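Local coordinates for protein lipocalin AI-4 (Rhodnius prolixus, PDB 5H9N) that binds cysteinyl leukotrienes such as leukotriene C4 within its lipocalin barrel, probably sequestering them in the saliva of a blood-feeding insect, at residues 53-58 with 66-71; 78-83 with 90-95. The protein carries 1 engineered substitution. All coordinates share one frame; numbering follows the deposited sequence.

Contact 1: 53-58 with 66-71; sequences NLQLNF and KCSGST. With LTX ((5~{S},6~{R},7~{E},9~{E},11~{Z},14~{Z})-6-[(2~{R})-2-[[(4~{S})-4-azanyl-5-oxidanyl-5-oxidanylidene-pentanoyl]amino]-3-( 2-hydroxy-2-oxoethylamino)-3-oxidanylidene-propyl]sulfanyl-5-oxidanyl-icosa-7,9,11,14-tetraenoic acid), chain B.
The F58 ring takes C67 SG at its edge, close to the ring plane, in a sulfur-aromatic contact with CE1 4.2 Å from SG. The same CE1, with CZ, meets the leukotriene obliquely, 3.5 Å from its C11, and Y48 of the preceding strand stacks on the ring. L56 divides its two methyls: CD1 rests against C67 CB at 3.7 Å, whereas CD2 meets C18 of the lipid tail at 3.6 Å. In the antiparallel hairpin that carries them, L56 and C67 form a hydrogen-bonded pair through both of their backbone N-H groups. Next to this pair, G69 N donates to L54 O (2.8 Å), and L54 CB and CD1 lie against the G69 backbone. On the outer face the Q55 chain bends at chi2 (-57°), and NE2 donates to N53 O over 2.8 Å, from above the carbonyl plane. A water donates to N53 O and G69 O and accepts from S68 OG. The hairpin thus offers carbon to the lipid, with the C67 sulfur backing the F58 edge, while on the outer face the Q55 amide and the water share N53 O as acceptor.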
loop_
_atom_site.group_PDB
_atom_site.type_symbol
_atom_site.label_atom_id
_atom_site.label_comp_id
_atom_site.label_asym_id
_atom_site.label_seq_id
_atom_site.Cartn_x
_atom_site.Cartn_y
_atom_site.Cartn_z
ATOM N N ASN A 53 12.703 -10.368 -3.986
ATOM C CA ASN A 53 11.674 -11.382 -3.829
ATOM C C ASN A 53 10.511 -10.931 -2.975
ATOM O O ASN A 53 9.993 -11.704 -2.163
ATOM C CB ASN A 53 12.281 -12.658 -3.246
ATOM C CG ASN A 53 13.363 -13.234 -4.127
ATOM O OD1 ASN A 53 13.239 -13.240 -5.352
ATOM N ND2 ASN A 53 14.438 -13.713 -3.511
ATOM N N LEU A 54 10.117 -9.676 -3.166
ATOM C CA LEU A 54 8.915 -9.132 -2.542
ATOM C C LEU A 54 8.966 -9.188 -1.023
ATOM O O LEU A 54 7.949 -9.412 -0.365
ATOM C CB LEU A 54 7.675 -9.876 -3.051
ATOM C CG LEU A 54 7.516 -9.916 -4.570
ATOM C CD1 LEU A 54 6.365 -10.841 -4.984
ATOM C CD2 LEU A 54 7.336 -8.515 -5.135
ATOM N N GLN A 55 10.152 -8.982 -0.457
ATOM C CA GLN A 55 10.256 -8.844 0.991
ATOM C C GLN A 55 10.174 -7.376 1.381
ATOM O O GLN A 55 10.677 -6.492 0.674
ATOM C CB GLN A 55 11.561 -9.442 1.511
ATOM C CG GLN A 55 11.791 -10.891 1.123
ATOM C CD GLN A 55 10.673 -11.814 1.565
ATOM O OE1 GLN A 55 10.466 -12.035 2.758
ATOM N NE2 GLN A 55 9.942 -12.355 0.601
ATOM N N LEU A 56 9.537 -7.090 2.509
ATOM C CA LEU A 56 9.569 -5.729 3.007
ATOM C C LEU A 56 9.547 -5.684 4.518
ATOM O O LEU A 56 9.175 -6.648 5.201
ATOM C CB LEU A 56 8.440 -4.896 2.402
ATOM C CG LEU A 56 6.977 -5.301 2.492
ATOM C CD1 LEU A 56 6.343 -4.716 3.737
ATOM C CD2 LEU A 56 6.258 -4.813 1.253
ATOM N N ASN A 57 10.055 -4.570 5.016
ATOM C CA ASN A 57 10.113 -4.276 6.436
ATOM C C ASN A 57 9.518 -2.892 6.645
ATOM O O ASN A 57 9.741 -2.010 5.826
ATOM C CB ASN A 57 11.556 -4.297 6.949
ATOM C CG ASN A 57 12.213 -5.655 6.843
ATOM O OD1 ASN A 57 11.632 -6.613 6.335
ATOM N ND2 ASN A 57 13.448 -5.739 7.319
ATOM N N PHE A 58 8.738 -2.681 7.697
ATOM C CA PHE A 58 8.365 -1.309 8.026
ATOM C C PHE A 58 8.200 -1.170 9.523
ATOM O O PHE A 58 8.038 -2.155 10.240
ATOM C CB PHE A 58 7.100 -0.861 7.260
ATOM C CG PHE A 58 5.821 -1.537 7.692
ATOM C CD1 PHE A 58 5.437 -2.745 7.131
ATOM C CD2 PHE A 58 4.980 -0.936 8.618
ATOM C CE1 PHE A 58 4.249 -3.358 7.516
ATOM C CE2 PHE A 58 3.793 -1.543 9.002
ATOM C CZ PHE A 58 3.431 -2.752 8.457
ATOM N N LYS A 66 7.663 -7.425 9.433
ATOM C CA LYS A 66 8.338 -8.035 8.300
ATOM C C LYS A 66 7.335 -8.808 7.467
ATOM O O LYS A 66 6.552 -9.592 8.002
ATOM C CB LYS A 66 9.458 -8.947 8.790
ATOM C CG LYS A 66 10.565 -8.183 9.499
ATOM C CD LYS A 66 11.631 -9.114 10.049
ATOM C CE LYS A 66 12.947 -8.373 10.225
ATOM N NZ LYS A 66 12.747 -6.996 10.748
ATOM N N CYS A 67 7.364 -8.593 6.155
ATOM C CA CYS A 67 6.391 -9.205 5.257
ATOM C C CYS A 67 7.040 -9.912 4.083
ATOM O O CYS A 67 8.090 -9.503 3.591
ATOM C CB CYS A 67 5.425 -8.157 4.707
ATOM S SG CYS A 67 4.507 -7.210 5.936
ATOM N N SER A 68 6.377 -10.965 3.619
ATOM C CA SER A 68 6.811 -11.689 2.438
ATOM C C SER A 68 5.661 -11.688 1.434
ATOM O O SER A 68 4.548 -12.126 1.754
ATOM C CB SER A 68 7.210 -13.107 2.811
ATOM O OG SER A 68 7.569 -13.862 1.677
ATOM N N GLY A 69 5.911 -11.212 0.214
ATOM C CA GLY A 69 4.855 -11.093 -0.780
ATOM C C GLY A 69 4.830 -12.172 -1.837
ATOM O O GLY A 69 5.811 -12.885 -2.065
ATOM N N SER A 70 3.681 -12.279 -2.492
ATOM C CA SER A 70 3.501 -13.161 -3.629
ATOM C C SER A 70 2.371 -12.610 -4.485
ATOM O O SER A 70 1.480 -11.921 -3.988
ATOM C CB SER A 70 3.200 -14.590 -3.175
ATOM O OG SER A 70 2.086 -14.616 -2.306
ATOM N N THR A 71 2.403 -12.888 -5.779
ATOM C CA THR A 71 1.310 -12.463 -6.643
ATOM C C THR A 71 0.045 -13.260 -6.338
ATOM O O THR A 71 0.102 -14.410 -5.917
ATOM C CB THR A 71 1.655 -12.624 -8.126
ATOM O OG1 THR A 71 2.073 -13.972 -8.368
ATOM C CG2 THR A 71 2.759 -11.679 -8.523
HETATM O O2 LTX B . -4.997 -0.665 4.932
HETATM C C1 LTX B . -5.266 0.188 5.810
HETATM O O1 LTX B . -4.576 1.222 5.983
HETATM C C2 LTX B . -6.481 -0.033 6.679
HETATM C C3 LTX B . -6.035 -0.437 8.081
HETATM C C4 LTX B . -4.939 -1.499 8.011
HETATM C C5 LTX B . -4.681 -2.101 9.385
HETATM O O3 LTX B . -4.021 -1.150 10.233
HETATM C C6 LTX B . -3.842 -3.373 9.299
HETATM C C7 LTX B . -2.451 -3.083 8.750
HETATM C C8 LTX B . -2.021 -3.570 7.574
HETATM C C9 LTX B . -0.659 -3.276 7.103
HETATM C C10 LTX B . -0.071 -3.896 6.070
HETATM C C11 LTX B . 1.299 -3.545 5.683
HETATM C C12 LTX B . 2.005 -4.051 4.664
HETATM C C13 LTX B . 1.512 -5.110 3.693
HETATM C C14 LTX B . 0.621 -4.516 2.620
HETATM C C15 LTX B . 1.075 -3.821 1.584
HETATM C C16 LTX B . 2.547 -3.564 1.363
HETATM C C17 LTX B . 2.746 -2.184 0.743
HETATM C C18 LTX B . 4.201 -2.012 0.326
HETATM C C19 LTX B . 4.530 -0.567 -0.017
HETATM C C20 LTX B . 5.974 -0.434 -0.463
HETATM O O32 LTX B . 1.810 -2.285 12.285
HETATM C C21 LTX B . 0.774 -2.881 11.936
HETATM O O31 LTX B . -0.046 -2.414 11.118
HETATM C CA3 LTX B . 0.499 -4.234 12.537
HETATM N N3 LTX B . -0.721 -4.795 11.980
HETATM C C22 LTX B . -1.365 -5.828 12.513
HETATM O O33 LTX B . -0.962 -6.371 13.527
HETATM C CA2 LTX B . -2.615 -6.341 11.853
HETATM C CB2 LTX B . -2.970 -5.575 10.580
HETATM S SG2 LTX B . -3.782 -4.053 10.938
HETATM N N2 LTX B . -3.713 -6.360 12.796
HETATM C CD1 LTX B . -4.472 -7.435 12.958
HETATM O OE1 LTX B . -4.562 -8.322 12.122
HETATM C CG1 LTX B . -5.232 -7.471 14.263
HETATM C CB1 LTX B . -6.314 -8.540 14.246
HETATM C CA1 LTX B . -7.361 -8.227 15.312
HETATM N N1 LTX B . -7.788 -6.818 15.183
HETATM C C23 LTX B . -6.802 -8.446 16.686
HETATM O O11 LTX B . -6.832 -7.495 17.499
HETATM O O12 LTX B . -6.336 -9.570 16.966
HETATM O O HOH W 1 8.270 -13.973 -1.222
HETATM O O HOH W 2 10.254 -10.901 5.251
HETATM O O HOH W 3 10.732 -4.372 10.215
#

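Contact 2: 78-83 with 90-95; sequences FYSFQC and SFTSYM. With LTX ((5~{S},6~{R},7~{E},9~{E},11~{Z},14~{Z})-6-[(2~{R})-2-[[(4~{S})-4-azanyl-5-oxidanyl-5-oxidanylidene-pentanoyl]amino]-3-( 2-hydroxy-2-oxoethylamino)-3-oxidanylidene-propyl]sulfanyl-5-oxidanyl-icosa-7,9,11,14-tetraenoic acid), chain B.
The hairpin of strands 78-85 and 90-100 belongs to the antiparallel lipocalin barrel, and its inward side chains F81, F91, S93 and M95 line the leukotriene pocket. F91 packs between protein and ligand. C83 CB lies over one face of its ring in a CH-pi contact, 3.7 Å from the centroid and offset toward the rim, while CB2 of the ligand's cysteinyl part sits over the centre of the opposite face. C83 SG, disulfide-bonded to C67, also approaches this ring obliquely. A chi1 of 62° sets F91 CG between the backbone N and the carbonyl carbon, where it lies 3.6 Å from ligand CA2. CE1 of the same ring is 3.4 Å from ligand N3. Deeper along the hairpin the lipid replaces the peptide: S93 OG is 3.3 Å from C14 of the chain, and C16 lies over one face of the F81 ring. M95 bends at chi2 and chi3, and its SD touches F81 CE2 at 3.6 Å, an oblique Met-aromatic contact, while standing equally near ligand C17. Paired backbone bonds join Y79 to M95, F81 to S93 and C83 to F91, and the side chains of S80, Q82, T92 and Y94 alternate onto the outer face. There S80 CB packs obliquely against CE2 of the Y94 ring, and one water bridges S80 OG and Y94 OH. Y94 is further covered by V3 and P7 of the N-terminal segment. Beside it Q82 and T92 meet through their polar groups, with a second water accepting from Q82 NE2 and donating to T92 OG1. T92 OG1 donates to Q82 OE1 over a short 2.5 Å, the donor standing 20° out of the Q82 carbonyl plane.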
loop_
_atom_site.group_PDB
_atom_site.type_symbol
_atom_site.label_atom_id
_atom_site.label_comp_id
_atom_site.label_asym_id
_atom_site.label_seq_id
_atom_site.Cartn_x
_atom_site.Cartn_y
_atom_site.Cartn_z
ATOM N N PHE A 78 -2.502 -7.621 -8.127
ATOM C CA PHE A 78 -2.545 -7.774 -6.672
ATOM C C PHE A 78 -1.441 -8.665 -6.127
ATOM O O PHE A 78 -1.002 -9.643 -6.757
ATOM C CB PHE A 78 -3.906 -8.315 -6.224
ATOM C CG PHE A 78 -4.929 -7.234 -6.002
ATOM C CD1 PHE A 78 -5.689 -6.762 -7.053
ATOM C CD2 PHE A 78 -5.114 -6.673 -4.740
ATOM C CE1 PHE A 78 -6.625 -5.749 -6.845
ATOM C CE2 PHE A 78 -6.026 -5.676 -4.544
ATOM C CZ PHE A 78 -6.789 -5.219 -5.583
ATOM N N TYR A 79 -1.025 -8.301 -4.918
ATOM C CA TYR A 79 -0.034 -9.024 -4.143
ATOM C C TYR A 79 -0.622 -9.386 -2.797
ATOM O O TYR A 79 -1.411 -8.623 -2.232
ATOM C CB TYR A 79 1.227 -8.176 -3.956
ATOM C CG TYR A 79 1.973 -7.966 -5.245
ATOM C CD1 TYR A 79 1.592 -6.970 -6.131
ATOM C CD2 TYR A 79 3.021 -8.801 -5.607
ATOM C CE1 TYR A 79 2.251 -6.796 -7.327
ATOM C CE2 TYR A 79 3.690 -8.630 -6.793
ATOM C CZ TYR A 79 3.310 -7.628 -7.646
ATOM O OH TYR A 79 3.970 -7.464 -8.839
ATOM N N SER A 80 -0.225 -10.542 -2.275
ATOM C CA SER A 80 -0.548 -10.965 -0.921
ATOM C C SER A 80 0.720 -10.910 -0.091
ATOM O O SER A 80 1.746 -11.470 -0.489
ATOM C CB SER A 80 -1.124 -12.379 -0.916
ATOM O OG SER A 80 -1.295 -12.872 0.398
ATOM N N PHE A 81 0.655 -10.242 1.052
ATOM C CA PHE A 81 1.785 -10.170 1.964
ATOM C C PHE A 81 1.467 -10.872 3.264
ATOM O O PHE A 81 0.456 -10.575 3.914
ATOM C CB PHE A 81 2.172 -8.712 2.215
ATOM C CG PHE A 81 2.916 -8.099 1.076
ATOM C CD1 PHE A 81 4.286 -8.214 0.994
ATOM C CD2 PHE A 81 2.241 -7.453 0.049
ATOM C CE1 PHE A 81 4.986 -7.678 -0.079
ATOM C CE2 PHE A 81 2.946 -6.898 -1.021
ATOM C CZ PHE A 81 4.315 -7.027 -1.085
ATOM N N GLN A 82 2.338 -11.803 3.625
ATOM C CA GLN A 82 2.261 -12.481 4.898
ATOM C C GLN A 82 3.213 -11.788 5.849
ATOM O O GLN A 82 4.413 -11.757 5.605
ATOM C CB GLN A 82 2.623 -13.954 4.743
ATOM C CG GLN A 82 2.305 -14.790 5.964
ATOM C CD GLN A 82 0.840 -14.708 6.340
ATOM O OE1 GLN A 82 -0.032 -14.673 5.471
ATOM N NE2 GLN A 82 0.561 -14.672 7.640
ATOM N N CYS A 83 2.676 -11.222 6.923
ATOM C CA CYS A 83 3.450 -10.345 7.794
ATOM C C CYS A 83 3.498 -10.846 9.228
ATOM O O CYS A 83 2.551 -11.460 9.715
ATOM C CB CYS A 83 2.877 -8.922 7.789
ATOM S SG CYS A 83 2.691 -8.127 6.183
ATOM N N SER A 90 0.651 -11.788 13.623
ATOM C CA SER A 90 0.786 -12.180 12.229
ATOM C C SER A 90 -0.505 -11.877 11.489
ATOM O O SER A 90 -1.592 -11.997 12.045
ATOM C CB SER A 90 1.135 -13.660 12.102
ATOM O OG SER A 90 0.033 -14.471 12.457
ATOM N N PHE A 91 -0.385 -11.491 10.227
ATOM C CA PHE A 91 -1.558 -11.155 9.445
ATOM C C PHE A 91 -1.246 -11.245 7.960
ATOM O O PHE A 91 -0.085 -11.316 7.560
ATOM C CB PHE A 91 -2.076 -9.756 9.817
ATOM C CG PHE A 91 -1.101 -8.636 9.534
ATOM C CD1 PHE A 91 -0.137 -8.280 10.465
ATOM C CD2 PHE A 91 -1.175 -7.920 8.352
ATOM C CE1 PHE A 91 0.741 -7.242 10.211
ATOM C CE2 PHE A 91 -0.299 -6.889 8.090
ATOM C CZ PHE A 91 0.664 -6.547 9.025
ATOM N N THR A 92 -2.299 -11.245 7.151
ATOM C CA THR A 92 -2.168 -11.265 5.699
ATOM C C THR A 92 -2.822 -10.012 5.155
ATOM O O THR A 92 -3.944 -9.681 5.535
ATOM C CB THR A 92 -2.826 -12.500 5.086
ATOM O OG1 THR A 92 -2.324 -13.673 5.730
ATOM C CG2 THR A 92 -2.553 -12.585 3.582
ATOM N N SER A 93 -2.105 -9.296 4.298
ATOM C CA SER A 93 -2.585 -8.051 3.708
ATOM C C SER A 93 -2.445 -8.090 2.189
ATOM O O SER A 93 -1.472 -8.643 1.677
ATOM C CB SER A 93 -1.801 -6.878 4.278
ATOM O OG SER A 93 -2.233 -5.646 3.733
ATOM N N TYR A 94 -3.404 -7.514 1.475
ATOM C CA TYR A 94 -3.408 -7.515 0.008
ATOM C C TYR A 94 -3.247 -6.105 -0.514
ATOM O O TYR A 94 -3.750 -5.153 0.088
ATOM C CB TYR A 94 -4.708 -8.130 -0.530
ATOM C CG TYR A 94 -4.894 -9.557 -0.080
ATOM C CD1 TYR A 94 -5.360 -9.848 1.204
ATOM C CD2 TYR A 94 -4.561 -10.615 -0.912
ATOM C CE1 TYR A 94 -5.496 -11.156 1.636
ATOM C CE2 TYR A 94 -4.707 -11.919 -0.491
ATOM C CZ TYR A 94 -5.174 -12.178 0.784
ATOM O OH TYR A 94 -5.318 -13.477 1.205
ATOM N N MET A 95 -2.576 -5.957 -1.645
ATOM C CA MET A 95 -2.382 -4.640 -2.211
ATOM C C MET A 95 -2.237 -4.670 -3.718
ATOM O O MET A 95 -1.841 -5.682 -4.301
ATOM C CB MET A 95 -1.156 -3.988 -1.580
ATOM C CG MET A 95 0.090 -4.820 -1.781
ATOM S SD MET A 95 1.491 -3.827 -2.207
ATOM C CE MET A 95 0.700 -3.344 -3.689
HETATM O O2 LTX B . -4.997 -0.665 4.932
HETATM C C1 LTX B . -5.266 0.188 5.810
HETATM O O1 LTX B . -4.576 1.222 5.983
HETATM C C2 LTX B . -6.481 -0.033 6.679
HETATM C C3 LTX B . -6.035 -0.437 8.081
HETATM C C4 LTX B . -4.939 -1.499 8.011
HETATM C C5 LTX B . -4.681 -2.101 9.385
HETATM O O3 LTX B . -4.021 -1.150 10.233
HETATM C C6 LTX B . -3.842 -3.373 9.299
HETATM C C7 LTX B . -2.451 -3.083 8.750
HETATM C C8 LTX B . -2.021 -3.570 7.574
HETATM C C9 LTX B . -0.659 -3.276 7.103
HETATM C C10 LTX B . -0.071 -3.896 6.070
HETATM C C11 LTX B . 1.299 -3.545 5.683
HETATM C C12 LTX B . 2.005 -4.051 4.664
HETATM C C13 LTX B . 1.512 -5.110 3.693
HETATM C C14 LTX B . 0.621 -4.516 2.620
HETATM C C15 LTX B . 1.075 -3.821 1.584
HETATM C C16 LTX B . 2.547 -3.564 1.363
HETATM C C17 LTX B . 2.746 -2.184 0.743
HETATM C C18 LTX B . 4.201 -2.012 0.326
HETATM C C19 LTX B . 4.530 -0.567 -0.017
HETATM C C20 LTX B . 5.974 -0.434 -0.463
HETATM O O32 LTX B . 1.810 -2.285 12.285
HETATM C C21 LTX B . 0.774 -2.881 11.936
HETATM O O31 LTX B . -0.046 -2.414 11.118
HETATM C CA3 LTX B . 0.499 -4.234 12.537
HETATM N N3 LTX B . -0.721 -4.795 11.980
HETATM C C22 LTX B . -1.365 -5.828 12.513
HETATM O O33 LTX B . -0.962 -6.371 13.527
HETATM C CA2 LTX B . -2.615 -6.341 11.853
HETATM C CB2 LTX B . -2.970 -5.575 10.580
HETATM S SG2 LTX B . -3.782 -4.053 10.938
HETATM N N2 LTX B . -3.713 -6.360 12.796
HETATM C CD1 LTX B . -4.472 -7.435 12.958
HETATM O OE1 LTX B . -4.562 -8.322 12.122
HETATM C CG1 LTX B . -5.232 -7.471 14.263
HETATM C CB1 LTX B . -6.314 -8.540 14.246
HETATM C CA1 LTX B . -7.361 -8.227 15.312
HETATM N N1 LTX B . -7.788 -6.818 15.183
HETATM C C23 LTX B . -6.802 -8.446 16.686
HETATM O O11 LTX B . -6.832 -7.495 17.499
HETATM O O12 LTX B . -6.336 -9.570 16.966
HETATM O O HOH W 4 -3.158 -14.903 0.456
HETATM O O HOH W 5 -1.950 -14.573 8.797
#

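In the fold
Contacts 1 and 2 are successive hairpins of one barrel wall, their centres about 8 Å apart, joined where strand 63-71 pairs with strand 78-85. The C67-C83 disulfide ties the two hairpins covalently, a probable hydrogen bond links S70 O to S80 N, and the F81 ring packs against L56 and G69. Contact 2 is mostly buried and supplies four pocket residues, reaching both the cysteinyl part and the lipid chain. Contact 1 is only partly buried and supplies two, L56 and F58. Its bridges run from Q55 to N57, whereas those of contact 2 run from Y79 to C83. Inside, both present carbon and sulfur, but contact 2 adds the S93 hydroxyl; outside, both carry water-bridged polar groups.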